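Local coordinates for protein subtilisin-like serine protease (Fervidobacterium pennivorans, PDB 1R6V) that degrades keratin as a subtilisin-like serine protease, allowing its bacterium to grow on native feathers, at residues R98-P103 with V161-D166; V230-P235 with G239-V244; L558-S563 with P572-V577. The protein carries 1 engineered substitution. All coordinates share one frame; numbering follows the deposited sequence.

Contact 1 of 3, residues R98-P103 with V161-D166; sequences RELIKP and VDTGVD
In the active-site cleft of this subtilase, L100, in the region assigned as propeptide, touches D162, the charge-relay aspartate expected from the family, and the next residue, T163. Two methyl groups carry the contact, which buries only 98 Å². L100 holds CG anti to its backbone N (chi1 -166°), sending the isobutyl end across the end of strand 157-162 and the first loop residue after it, where it meets both side chains at about a right angle. L100 CD1 comes to 4.0 Å from D162 OD1, an apolar approach to a carboxylate oxygen, while L100 CD2 packs on T163 CG2 at 3.7 Å. The same D162 OD1 accepts the backbone N-H of T163 on its anti lone pair, the one directed away from OD2, with an N to OD1 distance of 2.7 Å; this bond helps to fix the rotation of the carboxylate. T163 turns its methyl to the leucine, and its OG1 accepts from the backbone N of G201. L100 also touches F232 and A200, the engineered residue at the charge-relay position next to D162. Its neighbours E99 and I101 are backbone-bonded to G269 and S267, so strand 99-100 adds antiparallel to strand 263-269, and P103 packs on S381, the third expected charge-relay residue. A peptide paired along the cleft wall, with a leucine that touches the aspartate, A200 and F232, is consistent with substrate-like binding at an S2-type subsite, as in propeptide complexes of subtilisins.

Contact 2 of 3, residues V230-P235 with G239-V244; sequences VIFDDP and GGNGYV
The ring of F232 has CD1 of Y243 over one face, and at its edge lie the carbonyl O of N241, near the ring plane, and a water in that plane. The two rings meet obliquely, planes at 38° and centroids 5.4 Å apart, with F232 CZ 3.6 Å from Y243 CD1. They sit on the segments before and after the short helix 235-238, which follows strand 225-230 of the subtilase domain, joined by a single bridge between F232 and Y243. V244 N donates to I231 O at 3.0 Å, and D233 N to G242 O at 2.9 Å. V244 seats both methyls against I231, CG2 lying 3.4 Å from I231 O. The 239-244 segment is shaped by a type II' turn from G239 to G242 and an Asx turn at N241; G242 CA makes a CA-H...O contact with D233 O at 3.5 Å. P235 covers the turn with its CB. D233 anchors the other segment, OD1 accepting from D234 N and OD2 bridging to R181. Y243 OH bonds to D246. The water clips the two segments together, donating to D233 O at 2.7 Å and to N241 O at 3.0 Å.

Contact 3 of 3, residues L558-S563 with P572-V577; sequences LQVKFS and PQFVVV
Strands 558-562 and 573-577 run in roughly opposite directions but face each other across a sandwich rather than pairing, their closest CA atoms, those of F562 and F574, lying 9.4 Å apart. Three buried side chains fill the gap, all with their CB directed at the other strand. F574 reaches over with CG anti to its backbone N (chi1 166°), so that its ring reaches both V560 and F562, alternate residues on the same face of their strand. F562 puts the edge of its ring against one face of F574 in an offset edge-to-face pair, with planes at 63° and centroids 5.2 Å apart. The approach is off-centre: F562 CE1 stands 3.6 Å from F574 CD1, and F562 CZ is equally 3.6 Å from F574 CE1, which places the CE1-CZ edge over the rim of the face rather than its middle. V560 comes from the opposite direction to F574 and meets the far end of that ring obliquely, its CG1 closing to a tight 3.4 Å from F574 CZ and 3.6 Å from F574 CE2. The methyl and the phenyl edge thus hold F574 at different places round its ring. Y596, from the strand next to 558-562, brings another ring to F574, and V588 packs on it from strand 584-589. The strand 558-562 hydrogen-bonds to 595-597 and 619-627, whereas 573-577 pairs with 584-589 and 604-610. Interlocking of aromatic and aliphatic side chains between two antiparallel sheets is the hydrophobic core of a beta sandwich, here the second sandwich domain of fervidolysin.

The three contacts follow one another along the chain; none nests or crosses. Contact 1 closes the longest loop, bringing the end of strand 157-162 in the catalytic domain back against the earlier propeptide region after 57 intervening residues. Contact 2 then folds a short excursion of that domain around helix 235-238. These two are neighbours, their centres about 9 Å apart: D162 O probably accepts from I231 N at 2.8 Å, and R98 O from N241 ND2 at 3.1 Å. R98, just before strand 99-100, is thereby tied to the 239-244 segment, while that strand pairs with 263-269. Contact 3 closes the 564-571 connection between facing sheets, its centre about 57 Å from that of contact 1, in a separate domain.

Contact 1 of 3, residues R98-P103 with V161-D166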
ATOM      1  N   ARG A  98      -3.089  -0.541  11.180  1.00 14.64           N
ATOM      2  CA  ARG A  98      -4.067   0.292  10.451  1.00 15.34           C
ATOM      3  C   ARG A  98      -5.150   0.710  11.424  1.00 16.42           C
ATOM      4  O   ARG A  98      -5.420   0.017  12.397  1.00 15.06           O
ATOM      5  CB  ARG A  98      -4.767  -0.475   9.327  1.00 12.19           C
ATOM      6  CG  ARG A  98      -3.862  -1.217   8.388  1.00 13.37           C
ATOM      7  CD  ARG A  98      -3.112  -0.334   7.411  1.00 13.41           C
ATOM      8  NE  ARG A  98      -2.213  -1.162   6.622  1.00 10.28           N
ATOM      9  CZ  ARG A  98      -1.203  -0.706   5.891  1.00 13.46           C
ATOM     10  NH1 ARG A  98      -0.957   0.602   5.822  1.00 12.18           N
ATOM     11  NH2 ARG A  98      -0.397  -1.568   5.269  1.00  9.95           N
ATOM     12  N   GLU A  99      -5.794   1.828  11.139  1.00 16.51           N
ATOM     13  CA  GLU A  99      -6.863   2.288  11.993  1.00 16.40           C
ATOM     14  C   GLU A  99      -8.005   2.741  11.122  1.00 15.12           C
ATOM     15  O   GLU A  99      -7.808   3.179   9.992  1.00 12.32           O
ATOM     16  CB  GLU A  99      -6.397   3.463  12.859  1.00 19.47           C
ATOM     17  CG  GLU A  99      -5.178   3.134  13.694  1.00 26.93           C
ATOM     18  CD  GLU A  99      -4.730   4.280  14.582  1.00 32.04           C
ATOM     19  OE1 GLU A  99      -4.405   5.363  14.048  1.00 34.29           O
ATOM     20  OE2 GLU A  99      -4.694   4.087  15.820  1.00 36.71           O
ATOM     21  N   LEU A 100      -9.204   2.632  11.667  1.00 13.90           N
ATOM     22  CA  LEU A 100     -10.389   3.073  10.964  1.00 16.88           C
ATOM     23  C   LEU A 100     -10.374   4.598  11.038  1.00 17.25           C
ATOM     24  O   LEU A 100     -10.001   5.169  12.064  1.00 17.41           O
ATOM     25  CB  LEU A 100     -11.623   2.532  11.684  1.00 18.08           C
ATOM     26  CG  LEU A 100     -12.978   2.576  10.989  1.00 22.56           C
ATOM     27  CD1 LEU A 100     -13.008   1.552   9.884  1.00 20.93           C
ATOM     28  CD2 LEU A 100     -14.076   2.277  12.017  1.00 24.15           C
ATOM     29  N   ILE A 101     -10.744   5.263   9.951  1.00 16.27           N
ATOM     30  CA  ILE A 101     -10.818   6.721   9.951  1.00 20.17           C
ATOM     31  C   ILE A 101     -12.209   6.982  10.534  1.00 22.83           C
ATOM     32  O   ILE A 101     -13.173   7.219   9.812  1.00 25.01           O
ATOM     33  CB  ILE A 101     -10.695   7.264   8.514  1.00 19.33           C
ATOM     34  CG1 ILE A 101      -9.337   6.853   7.939  1.00 21.23           C
ATOM     35  CG2 ILE A 101     -10.823   8.789   8.504  1.00 22.25           C
ATOM     36  CD1 ILE A 101      -9.178   7.137   6.438  1.00 22.35           C
ATOM     37  N   LYS A 102     -12.279   6.933  11.863  1.00 23.50           N
ATOM     38  CA  LYS A 102     -13.519   7.058  12.626  1.00 24.41           C
ATOM     39  C   LYS A 102     -14.379   8.311  12.524  1.00 22.34           C
ATOM     40  O   LYS A 102     -13.913   9.426  12.750  1.00 22.21           O
ATOM     41  CB  LYS A 102     -13.221   6.802  14.113  1.00 25.42           C
ATOM     42  CG  LYS A 102     -12.818   5.364  14.456  1.00 31.73           C
ATOM     43  CD  LYS A 102     -14.022   4.440  14.672  1.00 35.67           C
ATOM     44  CE  LYS A 102     -14.788   4.774  15.949  1.00 38.18           C
ATOM     45  NZ  LYS A 102     -16.055   3.989  16.056  1.00 40.58           N
ATOM     46  N   PRO A 103     -15.671   8.132  12.205  1.00 22.04           N
ATOM     47  CA  PRO A 103     -16.562   9.292  12.103  1.00 21.56           C
ATOM     48  C   PRO A 103     -16.932   9.760  13.503  1.00 22.24           C
ATOM     49  O   PRO A 103     -16.877   8.975  14.449  1.00 22.37           O
ATOM     50  CB  PRO A 103     -17.773   8.732  11.363  1.00 22.97           C
ATOM     51  CG  PRO A 103     -17.819   7.307  11.802  1.00 22.46           C
ATOM     52  CD  PRO A 103     -16.360   6.896  11.786  1.00 21.40           C
ATOM     53  N   VAL A 161     -16.090  -2.464   3.147  1.00 12.17           N
ATOM     54  CA  VAL A 161     -14.905  -3.025   3.818  1.00  9.58           C
ATOM     55  C   VAL A 161     -14.739  -2.149   5.037  1.00 11.02           C
ATOM     56  O   VAL A 161     -14.150  -1.078   4.983  1.00 11.65           O
ATOM     57  CB  VAL A 161     -13.727  -2.961   2.848  1.00 10.66           C
ATOM     58  CG1 VAL A 161     -12.530  -3.719   3.432  1.00  8.62           C
ATOM     59  CG2 VAL A 161     -14.173  -3.586   1.505  1.00  9.64           C
ATOM     60  N   ASP A 162     -15.236  -2.665   6.156  1.00 10.54           N
ATOM     61  CA  ASP A 162     -15.360  -1.841   7.342  1.00 11.96           C
ATOM     62  C   ASP A 162     -15.557  -2.717   8.604  1.00 12.34           C
ATOM     63  O   ASP A 162     -15.002  -3.820   8.712  1.00 12.47           O
ATOM     64  CB  ASP A 162     -16.617  -0.999   7.066  1.00 12.23           C
ATOM     65  CG  ASP A 162     -16.594   0.348   7.710  1.00 16.04           C
ATOM     66  OD1 ASP A 162     -16.752   0.413   8.949  1.00 15.33           O
ATOM     67  OD2 ASP A 162     -16.418   1.339   6.962  1.00 15.16           O
ATOM     68  N   THR A 163     -16.376  -2.209   9.524  1.00 10.98           N
ATOM     69  CA  THR A 163     -16.695  -2.863  10.801  1.00 12.15           C
ATOM     70  C   THR A 163     -17.802  -3.920  10.719  1.00 13.13           C
ATOM     71  O   THR A 163     -18.150  -4.524  11.739  1.00 14.32           O
ATOM     72  CB  THR A 163     -17.213  -1.837  11.834  1.00 13.53           C
ATOM     73  OG1 THR A 163     -18.393  -1.199  11.313  1.00 15.78           O
ATOM     74  CG2 THR A 163     -16.170  -0.775  12.132  1.00 16.25           C
ATOM     75  N   GLY A 164     -18.338  -4.163   9.529  1.00 11.87           N
ATOM     76  CA  GLY A 164     -19.457  -5.091   9.423  1.00 12.88           C
ATOM     77  C   GLY A 164     -20.722  -4.245   9.339  1.00 14.43           C
ATOM     78  O   GLY A 164     -20.684  -3.036   9.614  1.00 12.82           O
ATOM     79  N   VAL A 165     -21.845  -4.859   8.988  1.00 13.48           N
ATOM     80  CA  VAL A 165     -23.105  -4.126   8.809  1.00 13.97           C
ATOM     81  C   VAL A 165     -24.277  -4.756   9.570  1.00 14.63           C
ATOM     82  O   VAL A 165     -24.427  -5.977   9.549  1.00 15.22           O
ATOM     83  CB  VAL A 165     -23.446  -4.099   7.298  1.00 14.72           C
ATOM     84  CG1 VAL A 165     -24.794  -3.438   7.064  1.00 13.24           C
ATOM     85  CG2 VAL A 165     -22.330  -3.364   6.522  1.00 14.75           C
ATOM     86  N   ASP A 166     -25.103  -3.945  10.232  1.00 15.24           N
ATOM     87  CA  ASP A 166     -26.265  -4.503  10.935  1.00 15.64           C
ATOM     88  C   ASP A 166     -27.364  -4.698   9.899  1.00 16.51           C
ATOM     89  O   ASP A 166     -28.209  -3.826   9.682  1.00 16.44           O
ATOM     90  CB  ASP A 166     -26.775  -3.576  12.043  1.00 17.29           C
ATOM     91  CG  ASP A 166     -28.003  -4.156  12.755  1.00 18.15           C
ATOM     92  OD1 ASP A 166     -28.424  -5.272  12.383  1.00 17.81           O
ATOM     93  OD2 ASP A 166     -28.529  -3.510  13.681  1.00 17.77           O
TER

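Contact 2 of 3, residues V230-P235 with G239-V244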
ATOM      1  N   VAL A 230     -15.838  -7.782   6.822  1.00 12.34           N
ATOM      2  CA  VAL A 230     -15.428  -7.323   8.135  1.00 12.85           C
ATOM      3  C   VAL A 230     -13.924  -7.265   8.316  1.00 12.60           C
ATOM      4  O   VAL A 230     -13.272  -8.302   8.437  1.00 13.41           O
ATOM      5  CB  VAL A 230     -16.045  -8.237   9.232  1.00 11.05           C
ATOM      6  CG1 VAL A 230     -15.688  -7.723  10.632  1.00 12.38           C
ATOM      7  CG2 VAL A 230     -17.553  -8.288   9.048  1.00 12.55           C
ATOM      8  N   ILE A 231     -13.363  -6.054   8.315  1.00 11.83           N
ATOM      9  CA  ILE A 231     -11.934  -5.932   8.529  1.00 12.20           C
ATOM     10  C   ILE A 231     -11.569  -5.281   9.863  1.00 12.16           C
ATOM     11  O   ILE A 231     -10.389  -5.259  10.238  1.00 12.30           O
ATOM     12  CB  ILE A 231     -11.218  -5.249   7.334  1.00 12.66           C
ATOM     13  CG1 ILE A 231     -11.683  -3.795   7.150  1.00 12.80           C
ATOM     14  CG2 ILE A 231     -11.476  -6.067   6.075  1.00 11.91           C
ATOM     15  CD1 ILE A 231     -10.596  -2.925   6.473  1.00 11.77           C
ATOM     16  N   PHE A 232     -12.582  -4.735  10.547  1.00 13.15           N
ATOM     17  CA  PHE A 232     -12.437  -4.215  11.898  1.00 13.52           C
ATOM     18  C   PHE A 232     -13.469  -5.043  12.630  1.00 13.50           C
ATOM     19  O   PHE A 232     -14.669  -4.817  12.544  1.00 13.52           O
ATOM     20  CB  PHE A 232     -12.702  -2.713  12.004  1.00 14.73           C
ATOM     21  CG  PHE A 232     -11.521  -1.909  11.588  1.00 14.49           C
ATOM     22  CD1 PHE A 232     -11.357  -1.540  10.254  1.00 15.24           C
ATOM     23  CD2 PHE A 232     -10.500  -1.632  12.496  1.00 14.84           C
ATOM     24  CE1 PHE A 232     -10.188  -0.915   9.829  1.00 13.16           C
ATOM     25  CE2 PHE A 232      -9.321  -1.008  12.077  1.00 16.01           C
ATOM     26  CZ  PHE A 232      -9.166  -0.649  10.737  1.00 16.18           C
ATOM     27  N   ASP A 233     -12.950  -6.061  13.304  1.00 14.42           N
ATOM     28  CA  ASP A 233     -13.744  -7.034  14.030  1.00 15.88           C
ATOM     29  C   ASP A 233     -13.777  -6.686  15.523  1.00 18.06           C
ATOM     30  O   ASP A 233     -13.397  -5.577  15.917  1.00 16.97           O
ATOM     31  CB  ASP A 233     -13.104  -8.410  13.774  1.00 15.86           C
ATOM     32  CG  ASP A 233     -14.104  -9.553  13.807  1.00 18.11           C
ATOM     33  OD1 ASP A 233     -14.773  -9.719  14.845  1.00 17.67           O
ATOM     34  OD2 ASP A 233     -14.215 -10.296  12.805  1.00 17.87           O
ATOM     35  N   ASP A 234     -14.241  -7.624  16.347  1.00 20.51           N
ATOM     36  CA  ASP A 234     -14.314  -7.405  17.793  1.00 22.52           C
ATOM     37  C   ASP A 234     -12.908  -7.520  18.386  1.00 23.00           C
ATOM     38  O   ASP A 234     -12.309  -8.597  18.361  1.00 23.32           O
ATOM     39  CB  ASP A 234     -15.215  -8.464  18.438  1.00 23.90           C
ATOM     40  CG  ASP A 234     -15.482  -8.183  19.909  1.00 25.52           C
ATOM     41  OD1 ASP A 234     -14.671  -7.491  20.559  1.00 26.35           O
ATOM     42  OD2 ASP A 234     -16.511  -8.670  20.412  1.00 29.39           O
ATOM     43  N   PRO A 235     -12.358  -6.418  18.926  1.00 24.36           N
ATOM     44  CA  PRO A 235     -11.010  -6.486  19.503  1.00 26.22           C
ATOM     45  C   PRO A 235     -10.845  -7.530  20.602  1.00 27.37           C
ATOM     46  O   PRO A 235      -9.728  -7.922  20.924  1.00 28.04           O
ATOM     47  CB  PRO A 235     -10.771  -5.064  20.010  1.00 27.03           C
ATOM     48  CG  PRO A 235     -12.141  -4.555  20.268  1.00 29.34           C
ATOM     49  CD  PRO A 235     -12.929  -5.073  19.093  1.00 26.41           C
ATOM     50  N   GLY A 239      -8.000  -9.061  19.100  1.00 28.47           N
ATOM     51  CA  GLY A 239      -6.987  -8.245  19.750  1.00 27.32           C
ATOM     52  C   GLY A 239      -6.779  -6.862  19.165  1.00 27.00           C
ATOM     53  O   GLY A 239      -7.488  -6.437  18.244  1.00 26.22           O
ATOM     54  N   GLY A 240      -5.790  -6.155  19.704  1.00 25.74           N
ATOM     55  CA  GLY A 240      -5.484  -4.813  19.238  1.00 24.94           C
ATOM     56  C   GLY A 240      -6.708  -3.923  19.163  1.00 23.78           C
ATOM     57  O   GLY A 240      -7.499  -3.869  20.098  1.00 23.81           O
ATOM     58  N   ASN A 241      -6.872  -3.224  18.040  1.00 22.27           N
ATOM     59  CA  ASN A 241      -8.012  -2.336  17.861  1.00 21.22           C
ATOM     60  C   ASN A 241      -9.063  -2.997  16.983  1.00 20.74           C
ATOM     61  O   ASN A 241      -9.965  -2.336  16.461  1.00 21.89           O
ATOM     62  CB  ASN A 241      -7.562  -1.012  17.233  1.00 21.11           C
ATOM     63  CG  ASN A 241      -6.936  -1.196  15.867  1.00 20.19           C
ATOM     64  OD1 ASN A 241      -6.808  -2.322  15.379  1.00 17.84           O
ATOM     65  ND2 ASN A 241      -6.534  -0.093  15.244  1.00 21.51           N
ATOM     66  N   GLY A 242      -8.945  -4.310  16.823  1.00 17.61           N
ATOM     67  CA  GLY A 242      -9.907  -5.028  16.012  1.00 17.82           C
ATOM     68  C   GLY A 242      -9.493  -5.200  14.560  1.00 16.95           C
ATOM     69  O   GLY A 242     -10.130  -5.965  13.828  1.00 16.71           O
ATOM     70  N   TYR A 243      -8.438  -4.507  14.138  1.00 14.83           N
ATOM     71  CA  TYR A 243      -7.990  -4.635  12.745  1.00 15.17           C
ATOM     72  C   TYR A 243      -7.592  -6.094  12.539  1.00 16.30           C
ATOM     73  O   TYR A 243      -6.819  -6.639  13.329  1.00 17.38           O
ATOM     74  CB  TYR A 243      -6.788  -3.733  12.459  1.00 16.67           C
ATOM     75  CG  TYR A 243      -6.326  -3.824  11.024  1.00 14.88           C
ATOM     76  CD1 TYR A 243      -7.227  -3.618   9.978  1.00 14.31           C
ATOM     77  CD2 TYR A 243      -5.002  -4.115  10.707  1.00 13.87           C
ATOM     78  CE1 TYR A 243      -6.827  -3.701   8.646  1.00 12.50           C
ATOM     79  CE2 TYR A 243      -4.586  -4.200   9.378  1.00 11.56           C
ATOM     80  CZ  TYR A 243      -5.513  -3.993   8.352  1.00 12.18           C
ATOM     81  OH  TYR A 243      -5.098  -4.095   7.037  1.00 11.92           O
ATOM     82  N   VAL A 244      -8.093  -6.719  11.472  1.00 15.84           N
ATOM     83  CA  VAL A 244      -7.815  -8.128  11.218  1.00 14.71           C
ATOM     84  C   VAL A 244      -6.447  -8.424  10.621  1.00 16.33           C
ATOM     85  O   VAL A 244      -6.047  -9.583  10.561  1.00 17.37           O
ATOM     86  CB  VAL A 244      -8.916  -8.769  10.319  1.00 13.00           C
ATOM     87  CG1 VAL A 244     -10.267  -8.639  11.001  1.00 15.45           C
ATOM     88  CG2 VAL A 244      -8.953  -8.097   8.943  1.00 12.98           C
TER
HETATM   89  O   HOH W   1     -12.696  -3.008  15.505  1.00 29.11           O

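Contact 3 of 3, residues L558-S563 with P572-V577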
ATOM      1  N   LEU A 558      32.669   1.547  -8.829  1.00 20.62           N
ATOM      2  CA  LEU A 558      33.218   0.966  -7.611  1.00 21.72           C
ATOM      3  C   LEU A 558      34.682   0.649  -7.810  1.00 21.09           C
ATOM      4  O   LEU A 558      35.043  -0.075  -8.729  1.00 20.32           O
ATOM      5  CB  LEU A 558      32.487  -0.329  -7.250  1.00 21.84           C
ATOM      6  CG  LEU A 558      33.029  -1.102  -6.040  1.00 23.93           C
ATOM      7  CD1 LEU A 558      32.889  -0.248  -4.789  1.00 23.00           C
ATOM      8  CD2 LEU A 558      32.262  -2.406  -5.871  1.00 24.63           C
ATOM      9  N   GLN A 559      35.520   1.205  -6.946  1.00 21.92           N
ATOM     10  CA  GLN A 559      36.951   0.941  -7.007  1.00 23.30           C
ATOM     11  C   GLN A 559      37.410   0.543  -5.613  1.00 21.61           C
ATOM     12  O   GLN A 559      36.848   0.997  -4.622  1.00 22.13           O
ATOM     13  CB  GLN A 559      37.721   2.185  -7.466  1.00 26.22           C
ATOM     14  CG  GLN A 559      37.417   2.625  -8.904  1.00 32.63           C
ATOM     15  CD  GLN A 559      38.215   3.851  -9.321  1.00 37.27           C
ATOM     16  OE1 GLN A 559      38.241   4.859  -8.609  1.00 40.78           O
ATOM     17  NE2 GLN A 559      38.865   3.775 -10.484  1.00 39.65           N
ATOM     18  N   VAL A 560      38.415  -0.323  -5.536  1.00 21.80           N
ATOM     19  CA  VAL A 560      38.952  -0.719  -4.243  1.00 22.00           C
ATOM     20  C   VAL A 560      40.480  -0.715  -4.307  1.00 20.72           C
ATOM     21  O   VAL A 560      41.067  -1.182  -5.276  1.00 18.80           O
ATOM     22  CB  VAL A 560      38.463  -2.121  -3.794  1.00 24.04           C
ATOM     23  CG1 VAL A 560      38.881  -3.180  -4.785  1.00 26.36           C
ATOM     24  CG2 VAL A 560      39.032  -2.432  -2.423  1.00 25.86           C
ATOM     25  N   LYS A 561      41.106  -0.162  -3.272  1.00 19.84           N
ATOM     26  CA  LYS A 561      42.568  -0.096  -3.188  1.00 21.14           C
ATOM     27  C   LYS A 561      42.995  -0.455  -1.761  1.00 20.58           C
ATOM     28  O   LYS A 561      42.446   0.074  -0.805  1.00 22.65           O
ATOM     29  CB  LYS A 561      43.041   1.324  -3.529  1.00 22.74           C
ATOM     30  CG  LYS A 561      44.532   1.584  -3.327  1.00 28.13           C
ATOM     31  CD  LYS A 561      44.892   3.017  -3.728  1.00 30.19           C
ATOM     32  CE  LYS A 561      46.353   3.349  -3.426  1.00 34.79           C
ATOM     33  NZ  LYS A 561      46.708   4.722  -3.901  1.00 36.45           N
ATOM     34  N   PHE A 562      43.965  -1.356  -1.614  1.00 20.27           N
ATOM     35  CA  PHE A 562      44.442  -1.735  -0.283  1.00 19.73           C
ATOM     36  C   PHE A 562      45.840  -1.169  -0.082  1.00 19.84           C
ATOM     37  O   PHE A 562      46.642  -1.155  -1.006  1.00 20.32           O
ATOM     38  CB  PHE A 562      44.485  -3.248  -0.116  1.00 20.20           C
ATOM     39  CG  PHE A 562      43.186  -3.919  -0.407  1.00 20.64           C
ATOM     40  CD1 PHE A 562      42.902  -4.364  -1.691  1.00 21.28           C
ATOM     41  CD2 PHE A 562      42.245  -4.096   0.594  1.00 20.71           C
ATOM     42  CE1 PHE A 562      41.683  -4.988  -1.984  1.00 20.14           C
ATOM     43  CE2 PHE A 562      41.022  -4.715   0.323  1.00 22.06           C
ATOM     44  CZ  PHE A 562      40.745  -5.163  -0.977  1.00 20.83           C
ATOM     45  N   SER A 563      46.114  -0.732   1.142  1.00 20.45           N
ATOM     46  CA  SER A 563      47.393  -0.109   1.495  1.00 19.67           C
ATOM     47  C   SER A 563      48.350  -0.965   2.321  1.00 21.78           C
ATOM     48  O   SER A 563      49.525  -0.613   2.479  1.00 21.63           O
ATOM     49  CB  SER A 563      47.101   1.161   2.280  1.00 19.68           C
ATOM     50  OG  SER A 563      46.354   0.836   3.445  1.00 18.26           O
ATOM     51  N   PRO A 572      49.248 -13.824  -1.924  1.00 32.15           N
ATOM     52  CA  PRO A 572      47.996 -13.194  -1.500  1.00 29.78           C
ATOM     53  C   PRO A 572      47.152 -12.776  -2.709  1.00 28.61           C
ATOM     54  O   PRO A 572      47.670 -12.262  -3.704  1.00 26.51           O
ATOM     55  CB  PRO A 572      48.478 -11.993  -0.685  1.00 31.48           C
ATOM     56  CG  PRO A 572      49.751 -11.611  -1.393  1.00 30.27           C
ATOM     57  CD  PRO A 572      50.407 -12.961  -1.620  1.00 30.45           C
ATOM     58  N   GLN A 573      45.850 -13.011  -2.632  1.00 27.68           N
ATOM     59  CA  GLN A 573      44.983 -12.621  -3.726  1.00 25.73           C
ATOM     60  C   GLN A 573      43.751 -11.896  -3.220  1.00 24.65           C
ATOM     61  O   GLN A 573      43.231 -12.203  -2.146  1.00 22.77           O
ATOM     62  CB  GLN A 573      44.535 -13.837  -4.542  1.00 30.00           C
ATOM     63  CG  GLN A 573      45.653 -14.622  -5.186  1.00 32.72           C
ATOM     64  CD  GLN A 573      45.132 -15.640  -6.172  1.00 36.19           C
ATOM     65  OE1 GLN A 573      44.655 -15.281  -7.253  1.00 37.35           O
ATOM     66  NE2 GLN A 573      45.204 -16.921  -5.804  1.00 37.21           N
ATOM     67  N   PHE A 574      43.317 -10.917  -4.006  1.00 22.84           N
ATOM     68  CA  PHE A 574      42.118 -10.137  -3.734  1.00 22.84           C
ATOM     69  C   PHE A 574      41.014 -10.932  -4.404  1.00 21.61           C
ATOM     70  O   PHE A 574      41.142 -11.337  -5.559  1.00 20.73           O
ATOM     71  CB  PHE A 574      42.227  -8.753  -4.375  1.00 22.87           C
ATOM     72  CG  PHE A 574      40.919  -8.003  -4.445  1.00 20.47           C
ATOM     73  CD1 PHE A 574      40.078  -7.919  -3.336  1.00 19.74           C
ATOM     74  CD2 PHE A 574      40.555  -7.341  -5.610  1.00 21.55           C
ATOM     75  CE1 PHE A 574      38.893  -7.182  -3.383  1.00 17.80           C
ATOM     76  CE2 PHE A 574      39.370  -6.600  -5.670  1.00 21.09           C
ATOM     77  CZ  PHE A 574      38.540  -6.522  -4.551  1.00 19.79           C
ATOM     78  N   VAL A 575      39.934 -11.161  -3.671  1.00 21.78           N
ATOM     79  CA  VAL A 575      38.825 -11.943  -4.183  1.00 21.40           C
ATOM     80  C   VAL A 575      37.497 -11.239  -4.041  1.00 19.46           C
ATOM     81  O   VAL A 575      37.214 -10.645  -3.005  1.00 19.40           O
ATOM     82  CB  VAL A 575      38.714 -13.271  -3.429  1.00 23.91           C
ATOM     83  CG1 VAL A 575      37.694 -14.182  -4.111  1.00 24.36           C
ATOM     84  CG2 VAL A 575      40.082 -13.940  -3.367  1.00 25.17           C
ATOM     85  N   VAL A 576      36.688 -11.313  -5.090  1.00 19.45           N
ATOM     86  CA  VAL A 576      35.351 -10.729  -5.068  1.00 18.82           C
ATOM     87  C   VAL A 576      34.459 -11.948  -4.872  1.00 20.05           C
ATOM     88  O   VAL A 576      34.433 -12.862  -5.706  1.00 18.72           O
ATOM     89  CB  VAL A 576      35.028 -10.017  -6.387  1.00 19.65           C
ATOM     90  CG1 VAL A 576      33.603  -9.496  -6.352  1.00 20.61           C
ATOM     91  CG2 VAL A 576      35.999  -8.869  -6.601  1.00 18.72           C
ATOM     92  N   VAL A 577      33.738 -11.972  -3.764  1.00 19.50           N
ATOM     93  CA  VAL A 577      32.929 -13.132  -3.436  1.00 20.79           C
ATOM     94  C   VAL A 577      31.457 -12.839  -3.182  1.00 20.71           C
ATOM     95  O   VAL A 577      31.068 -11.705  -2.908  1.00 19.82           O
ATOM     96  CB  VAL A 577      33.559 -13.850  -2.199  1.00 21.94           C
ATOM     97  CG1 VAL A 577      33.493 -12.952  -0.978  1.00 21.25           C
ATOM     98  CG2 VAL A 577      32.886 -15.169  -1.933  1.00 23.58           C
TER